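Probable adenylyl-sulfate kinase (Synechocystis sp., PDB 5CB8) catalyses the ATP-dependent phosphorylation of adenosine 5'-phosphosulfate to 3'-phosphoadenylyl sulfate, a step in the activation of sulfate. Local coordinates at residues T81-R85 against I111-V115; S106-R112 against D159-P164. All coordinates share one frame; numbering follows the deposited sequence.

Interactions 1 and 2 meet on helix 109-119, share I111 and R112, and have centres about 10 Å apart. Their direct junction is apolar: I83 CD1 of helix 76-94 lies 3.8 Å from S106 CB. Both also face one end of adenosine-5'-phosphosulfate, whose sulfate atom O2B accepts a hydrogen bond from S106 N at 2.8 Å and has I83 CD1 3.3 Å away. Interaction 1 joins the pocket wall carrying N82 and I83 to helix 109-119, whereas interaction 2 joins the turn leading into that helix to the loop 159-164. S106, probably the residue that forms the phosphoserine intermediate, belongs to interaction 2 and is touched by I83 of interaction 1.

Interaction 1: residues T81-R85 against I111-V115; sequences TNIRR and IRQEV. With ADX (adenosine-5'-phosphosulfate), chain G; SO4 (sulfate ion), chain I.
R84 and E114 meet through extended side chains: R84 runs straight from CG to NE, and E114 sets CG opposite its backbone N (chi1 -178°), which carries its carboxylate across to the guanidinium. The grip is side-on and bidentate, a salt bridge in which NE of R84 reaches OE2 of E114 at 2.6 Å and NH2 of R84 reaches OE1 of E114 at 2.9 Å. Each oxygen offers its syn lone pair, and the two planes are only 20° apart, so the paired groups are almost coplanar. Over one face of the guanidinium sits I111 CD1, 3.7 Å from R84 NH2 and off the centre of the group. At another edge, NH1 of R84 donates to O4 of a sulfate ion, probably from the crystallisation liquor, at 3.0 Å.

Beside this polar pair the helices meet through branched apolar groups. I83 CG2 touches I111 CG2 at 3.5 Å and V115 CG2 at 4.2 Å, while W29 of strand 26-31 packs on both I83 and V115. The segment axes differ in direction by 19° and approach to 10.0 Å, consistent with two near-parallel helices lying on the same parallel sheet. On the pocket side of helix 76-94, N82 ND2 donates to the ligand's sulfate oxygen O1B at 3.0 Å and, weakly, to its phosphate oxygen O1A, while its OD1 is held by T69.

Chemically, two bonds fix the rotation of the R84 guanidinium, and with anions at two of its edges its positive charge is probably stabilised.

Interaction 2: residues S106-R112 against D159-P164; sequences SPYAAIR and DPYEPP. With ADX (adenosine-5'-phosphosulfate), chain G.
E162 meets the turn before helix 109-119 with both backbone and side chain, and it has more surface buried here than any other residue of the two segments. Its N donates to P107 O at 2.9 Å. With CG beside its own backbone N (chi1 -55°) and the chain extended beyond, E162 brings OE1 to the A109 amide N at 2.9 Å, on the anti side, just after the N-cap residue Y108. A water linking OE1 to the A110 amide N extends the hold on this first helical turn.

P107 packs on the backbone and ring of the loop: its CB lies 3.3 Å from P160 O and 3.8 Å from Y161 CD1. Another atom of its ring, CD, lies 3.2 Å from the ligand's sulfate oxygen O3B.

R112 closes the contact end-on, NH1 and NH2 both reaching E162 O at 2.9 Å within the guanidinium plane. NH1 also donates to S106 O at 2.9 Å, while NE pairs with E124 and P164 CD rests over one face. A leucine in its place would probably leave the carbonyls of S106 and E162 without these donors and E124 without its charged mate.

The loop 159-164 touches both the start of helix 109-119 and the sheet: Y161 and P164 pack on F126 of strand 122-127, and Y161 OH bonds to T31 of strand 26-31; on another side of the helix, I111 packs on helix 76-94.

Interaction 1: residues T81-R85 against I111-V115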
loop_
_atom_site.group_PDB
_atom_site.type_symbol
_atom_site.label_atom_id
_atom_site.label_comp_id
_atom_site.label_asym_id
_atom_site.label_seq_id
_atom_site.Cartn_x
_atom_site.Cartn_y
_atom_site.Cartn_z
ATOM N N THR B 81 -6.152 12.205 2.847
ATOM C CA THR B 81 -5.764 10.888 3.339
ATOM C C THR B 81 -5.708 9.904 2.180
ATOM O O THR B 81 -4.760 9.116 2.061
ATOM C CB THR B 81 -6.738 10.377 4.400
ATOM O OG1 THR B 81 -6.715 11.272 5.515
ATOM C CG2 THR B 81 -6.338 8.975 4.864
ATOM N N ASN B 82 -6.721 9.963 1.321
ATOM C CA ASN B 82 -6.813 9.046 0.187
ATOM C C ASN B 82 -5.592 9.155 -0.718
ATOM O O ASN B 82 -4.910 8.162 -1.002
ATOM C CB ASN B 82 -8.107 9.325 -0.589
ATOM C CG ASN B 82 -8.298 8.389 -1.780
ATOM O OD1 ASN B 82 -8.303 7.159 -1.633
ATOM N ND2 ASN B 82 -8.487 8.966 -2.963
ATOM N N ILE B 83 -5.297 10.372 -1.154
ATOM C CA ILE B 83 -4.185 10.591 -2.066
ATOM C C ILE B 83 -2.843 10.262 -1.411
ATOM O O ILE B 83 -1.974 9.648 -2.037
ATOM C CB ILE B 83 -4.193 12.024 -2.610
ATOM C CG1 ILE B 83 -5.472 12.251 -3.427
ATOM C CG2 ILE B 83 -2.956 12.286 -3.456
ATOM C CD1 ILE B 83 -5.725 11.186 -4.502
ATOM N N ARG B 84 -2.670 10.657 -0.154
ATOM C CA ARG B 84 -1.429 10.328 0.549
ATOM C C ARG B 84 -1.220 8.818 0.697
ATOM O O ARG B 84 -0.078 8.331 0.636
ATOM C CB ARG B 84 -1.374 11.038 1.911
ATOM C CG ARG B 84 -1.028 12.523 1.794
ATOM C CD ARG B 84 -1.318 13.260 3.078
ATOM N NE ARG B 84 -0.735 14.600 3.065
ATOM C CZ ARG B 84 -1.164 15.607 3.815
ATOM N NH1 ARG B 84 -2.199 15.430 4.629
ATOM N NH2 ARG B 84 -0.555 16.786 3.750
ATOM N N ARG B 85 -2.309 8.070 0.873
ATOM C CA ARG B 85 -2.191 6.619 1.037
ATOM C C ARG B 85 -1.858 5.947 -0.292
ATOM O O ARG B 85 -1.033 5.030 -0.350
ATOM C CB ARG B 85 -3.472 6.022 1.633
ATOM C CG ARG B 85 -3.309 4.566 2.082
ATOM C CD ARG B 85 -4.565 4.066 2.799
ATOM N NE ARG B 85 -4.873 4.869 3.983
ATOM C CZ ARG B 85 -6.068 4.905 4.569
ATOM N NH1 ARG B 85 -7.068 4.187 4.085
ATOM N NH2 ARG B 85 -6.262 5.647 5.652
ATOM N N ILE B 111 -0.991 18.703 -2.542
ATOM C CA ILE B 111 -0.910 17.279 -2.214
ATOM C C ILE B 111 -0.258 16.485 -3.356
ATOM O O ILE B 111 0.580 15.614 -3.111
ATOM C CB ILE B 111 -2.294 16.686 -1.932
ATOM C CG1 ILE B 111 -2.976 17.445 -0.783
ATOM C CG2 ILE B 111 -2.174 15.192 -1.610
ATOM C CD1 ILE B 111 -2.264 17.289 0.548
ATOM N N ARG B 112 -0.631 16.777 -4.601
ATOM C CA ARG B 112 0.040 16.127 -5.743
ATOM C C ARG B 112 1.539 16.406 -5.705
ATOM O O ARG B 112 2.356 15.526 -5.998
ATOM C CB ARG B 112 -0.547 16.603 -7.079
ATOM C CG ARG B 112 -2.023 16.224 -7.279
ATOM C CD ARG B 112 -2.486 16.462 -8.732
ATOM N NE ARG B 112 -2.177 17.818 -9.197
ATOM C CZ ARG B 112 -3.049 18.821 -9.249
ATOM N NH1 ARG B 112 -4.305 18.641 -8.870
ATOM N NH2 ARG B 112 -2.662 20.015 -9.682
ATOM N N GLN B 113 1.893 17.633 -5.332
ATOM C CA GLN B 113 3.298 18.044 -5.266
ATOM C C GLN B 113 4.035 17.321 -4.152
ATOM O O GLN B 113 5.208 16.956 -4.285
ATOM C CB GLN B 113 3.385 19.561 -5.070
ATOM C CG GLN B 113 3.139 20.332 -6.356
ATOM C CD GLN B 113 4.010 19.820 -7.491
ATOM O OE1 GLN B 113 5.239 19.851 -7.406
ATOM N NE2 GLN B 113 3.374 19.327 -8.552
ATOM N N GLU B 114 3.340 17.119 -3.044
ATOM C CA GLU B 114 3.903 16.424 -1.894
ATOM C C GLU B 114 4.254 14.986 -2.298
ATOM O O GLU B 114 5.331 14.476 -1.977
ATOM C CB GLU B 114 2.856 16.455 -0.779
ATOM C CG GLU B 114 3.239 15.836 0.532
ATOM C CD GLU B 114 2.063 15.841 1.500
ATOM O OE1 GLU B 114 1.550 16.943 1.826
ATOM O OE2 GLU B 114 1.645 14.743 1.917
ATOM N N VAL B 115 3.345 14.339 -3.019
ATOM C CA VAL B 115 3.569 12.964 -3.460
ATOM C C VAL B 115 4.684 12.908 -4.500
ATOM O O VAL B 115 5.557 12.038 -4.447
ATOM C CB VAL B 115 2.269 12.350 -4.023
ATOM C CG1 VAL B 115 2.539 10.976 -4.606
ATOM C CG2 VAL B 115 1.226 12.257 -2.923
HETATM S SB ADX G . -10.023 12.039 -4.859
HETATM O O1B ADX G . -9.849 11.552 -3.486
HETATM O O2B ADX G . -8.785 11.888 -5.646
HETATM O O3B ADX G . -10.453 13.444 -4.815
HETATM P PA ADX G . -10.979 9.806 -6.177
HETATM O O1A ADX G . -10.288 8.857 -5.202
HETATM O O2A ADX G . -10.321 9.808 -7.553
HETATM O O3A ADX G . -11.126 11.258 -5.539
HETATM O "O5'" ADX G . -12.492 9.301 -6.333
HETATM C "C5'" ADX G . -13.337 9.936 -7.246
HETATM C "C4'" ADX G . -14.445 9.140 -7.668
HETATM O "O4'" ADX G . -15.410 9.063 -6.558
HETATM C "C3'" ADX G . -15.146 9.760 -8.798
HETATM O "O3'" ADX G . -14.789 9.125 -9.946
HETATM C "C2'" ADX G . -16.586 9.537 -8.536
HETATM O "O2'" ADX G . -17.003 8.429 -9.188
HETATM C "C1'" ADX G . -16.708 9.286 -7.069
HETATM N N9 ADX G . -17.327 10.327 -6.301
HETATM C C8 ADX G . -18.317 10.172 -5.389
HETATM N N7 ADX G . -18.509 11.337 -4.762
HETATM C C5 ADX G . -17.635 12.247 -5.260
HETATM C C6 ADX G . -17.386 13.588 -4.972
HETATM N N6 ADX G . -18.117 14.273 -3.921
HETATM N N1 ADX G . -16.425 14.232 -5.668
HETATM C C2 ADX G . -15.706 13.588 -6.614
HETATM N N3 ADX G . -15.917 12.296 -6.905
HETATM C C4 ADX G . -16.872 11.599 -6.245
HETATM S S SO4 I . -3.298 11.921 6.394
HETATM O O1 SO4 I . -2.502 10.973 5.609
HETATM O O2 SO4 I . -4.448 11.204 6.962
HETATM O O3 SO4 I . -2.476 12.460 7.480
HETATM O O4 SO4 I . -3.764 13.038 5.544
#

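Interaction 2: residues S106-R112 against D159-P164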
loop_
_atom_site.group_PDB
_atom_site.type_symbol
_atom_site.label_atom_id
_atom_site.label_comp_id
_atom_site.label_asym_id
_atom_site.label_seq_id
_atom_site.Cartn_x
_atom_site.Cartn_y
_atom_site.Cartn_z
ATOM N N SER B 106 -7.556 13.620 -7.435
ATOM C CA SER B 106 -6.464 14.341 -6.766
ATOM C C SER B 106 -6.507 15.848 -7.015
ATOM O O SER B 106 -5.606 16.413 -7.648
ATOM C CB SER B 106 -5.097 13.773 -7.171
ATOM O OG SER B 106 -4.989 13.578 -8.575
ATOM N N PRO B 107 -7.556 16.506 -6.499
ATOM C CA PRO B 107 -7.888 17.882 -6.880
ATOM C C PRO B 107 -7.005 18.932 -6.220
ATOM O O PRO B 107 -7.048 20.081 -6.649
ATOM C CB PRO B 107 -9.330 18.034 -6.394
ATOM C CG PRO B 107 -9.404 17.126 -5.191
ATOM C CD PRO B 107 -8.527 15.942 -5.540
ATOM N N TYR B 108 -6.217 18.559 -5.214
ATOM C CA TYR B 108 -5.347 19.542 -4.558
ATOM C C TYR B 108 -3.893 19.510 -5.038
ATOM O O TYR B 108 -3.174 18.520 -4.832
ATOM C CB TYR B 108 -5.427 19.399 -3.032
ATOM C CG TYR B 108 -6.807 19.746 -2.511
ATOM C CD1 TYR B 108 -7.202 21.070 -2.384
ATOM C CD2 TYR B 108 -7.722 18.750 -2.186
ATOM C CE1 TYR B 108 -8.464 21.403 -1.929
ATOM C CE2 TYR B 108 -8.997 19.073 -1.727
ATOM C CZ TYR B 108 -9.358 20.403 -1.600
ATOM O OH TYR B 108 -10.618 20.744 -1.142
ATOM N N ALA B 109 -3.457 20.611 -5.654
ATOM C CA ALA B 109 -2.105 20.710 -6.210
ATOM C C ALA B 109 -1.001 20.481 -5.174
ATOM O O ALA B 109 -0.016 19.789 -5.454
ATOM C CB ALA B 109 -1.914 22.064 -6.906
ATOM N N ALA B 110 -1.147 21.066 -3.986
ATOM C CA ALA B 110 -0.107 20.931 -2.960
ATOM C C ALA B 110 0.091 19.473 -2.545
ATOM O O ALA B 110 1.201 19.059 -2.211
ATOM C CB ALA B 110 -0.431 21.798 -1.738
ATOM N N ILE B 111 -0.991 18.703 -2.542
ATOM C CA ILE B 111 -0.910 17.279 -2.214
ATOM C C ILE B 111 -0.258 16.485 -3.356
ATOM O O ILE B 111 0.580 15.614 -3.111
ATOM C CB ILE B 111 -2.294 16.686 -1.932
ATOM C CG1 ILE B 111 -2.976 17.445 -0.783
ATOM C CG2 ILE B 111 -2.174 15.192 -1.610
ATOM C CD1 ILE B 111 -2.264 17.289 0.548
ATOM N N ARG B 112 -0.631 16.777 -4.601
ATOM C CA ARG B 112 0.040 16.127 -5.743
ATOM C C ARG B 112 1.539 16.406 -5.705
ATOM O O ARG B 112 2.356 15.526 -5.998
ATOM C CB ARG B 112 -0.547 16.603 -7.079
ATOM C CG ARG B 112 -2.023 16.224 -7.279
ATOM C CD ARG B 112 -2.486 16.462 -8.732
ATOM N NE ARG B 112 -2.177 17.818 -9.197
ATOM C CZ ARG B 112 -3.049 18.821 -9.249
ATOM N NH1 ARG B 112 -4.305 18.641 -8.870
ATOM N NH2 ARG B 112 -2.662 20.015 -9.682
ATOM N N ASP B 159 -16.780 21.885 -5.035
ATOM C CA ASP B 159 -15.561 21.431 -4.364
ATOM C C ASP B 159 -14.437 21.728 -5.351
ATOM O O ASP B 159 -14.658 21.703 -6.567
ATOM C CB ASP B 159 -15.628 19.925 -4.095
ATOM C CG ASP B 159 -15.004 19.533 -2.764
ATOM O OD1 ASP B 159 -15.440 20.057 -1.708
ATOM O OD2 ASP B 159 -14.077 18.691 -2.769
ATOM N N PRO B 160 -13.234 22.016 -4.842
ATOM C CA PRO B 160 -12.182 22.532 -5.728
ATOM C C PRO B 160 -11.656 21.523 -6.742
ATOM O O PRO B 160 -11.665 20.315 -6.487
ATOM C CB PRO B 160 -11.043 22.881 -4.753
ATOM C CG PRO B 160 -11.690 23.014 -3.414
ATOM C CD PRO B 160 -12.817 22.013 -3.427
ATOM N N TYR B 161 -11.206 22.015 -7.893
ATOM C CA TYR B 161 -10.239 21.264 -8.688
ATOM C C TYR B 161 -9.155 22.252 -9.058
ATOM O O TYR B 161 -9.427 23.285 -9.687
ATOM C CB TYR B 161 -10.812 20.596 -9.952
ATOM C CG TYR B 161 -9.688 19.845 -10.644
ATOM C CD1 TYR B 161 -9.232 18.629 -10.133
ATOM C CD2 TYR B 161 -9.025 20.387 -11.741
ATOM C CE1 TYR B 161 -8.169 17.959 -10.720
ATOM C CE2 TYR B 161 -7.964 19.730 -12.328
ATOM C CZ TYR B 161 -7.538 18.519 -11.814
ATOM O OH TYR B 161 -6.476 17.858 -12.401
ATOM N N GLU B 162 -7.932 21.953 -8.644
ATOM C CA GLU B 162 -6.807 22.842 -8.905
ATOM C C GLU B 162 -5.952 22.245 -10.016
ATOM O O GLU B 162 -5.211 21.290 -9.790
ATOM C CB GLU B 162 -5.977 23.023 -7.629
ATOM C CG GLU B 162 -6.799 23.523 -6.438
ATOM C CD GLU B 162 -5.994 23.615 -5.152
ATOM O OE1 GLU B 162 -4.907 22.999 -5.075
ATOM O OE2 GLU B 162 -6.450 24.298 -4.206
ATOM N N PRO B 163 -6.055 22.808 -11.226
ATOM C CA PRO B 163 -5.389 22.185 -12.375
ATOM C C PRO B 163 -3.872 22.302 -12.296
ATOM O O PRO B 163 -3.360 23.322 -11.835
ATOM C CB PRO B 163 -5.913 23.000 -13.563
ATOM C CG PRO B 163 -6.265 24.330 -12.983
ATOM C CD PRO B 163 -6.773 24.044 -11.595
ATOM N N PRO B 164 -3.158 21.253 -12.726
ATOM C CA PRO B 164 -1.697 21.317 -12.798
ATOM C C PRO B 164 -1.245 22.536 -13.600
ATOM O O PRO B 164 -1.827 22.836 -14.642
ATOM C CB PRO B 164 -1.346 20.036 -13.557
ATOM C CG PRO B 164 -2.388 19.076 -13.115
ATOM C CD PRO B 164 -3.663 19.904 -13.043
HETATM S SB ADX G . -10.023 12.039 -4.859
HETATM O O1B ADX G . -9.849 11.552 -3.486
HETATM O O2B ADX G . -8.785 11.888 -5.646
HETATM O O3B ADX G . -10.453 13.444 -4.815
HETATM P PA ADX G . -10.979 9.806 -6.177
HETATM O O1A ADX G . -10.288 8.857 -5.202
HETATM O O2A ADX G . -10.321 9.808 -7.553
HETATM O O3A ADX G . -11.126 11.258 -5.539
HETATM O "O5'" ADX G . -12.492 9.301 -6.333
HETATM C "C5'" ADX G . -13.337 9.936 -7.246
HETATM C "C4'" ADX G . -14.445 9.140 -7.668
HETATM O "O4'" ADX G . -15.410 9.063 -6.558
HETATM C "C3'" ADX G . -15.146 9.760 -8.798
HETATM O "O3'" ADX G . -14.789 9.125 -9.946
HETATM C "C2'" ADX G . -16.586 9.537 -8.536
HETATM O "O2'" ADX G . -17.003 8.429 -9.188
HETATM C "C1'" ADX G . -16.708 9.286 -7.069
HETATM N N9 ADX G . -17.327 10.327 -6.301
HETATM C C8 ADX G . -18.317 10.172 -5.389
HETATM N N7 ADX G . -18.509 11.337 -4.762
HETATM C C5 ADX G . -17.635 12.247 -5.260
HETATM C C6 ADX G . -17.386 13.588 -4.972
HETATM N N6 ADX G . -18.117 14.273 -3.921
HETATM N N1 ADX G . -16.425 14.232 -5.668
HETATM C C2 ADX G . -15.706 13.588 -6.614
HETATM N N3 ADX G . -15.917 12.296 -6.905
HETATM C C4 ADX G . -16.872 11.599 -6.245
HETATM O O HOH W 1 -12.252 18.729 -0.754
HETATM O O HOH W 2 -3.252 22.669 -2.949
#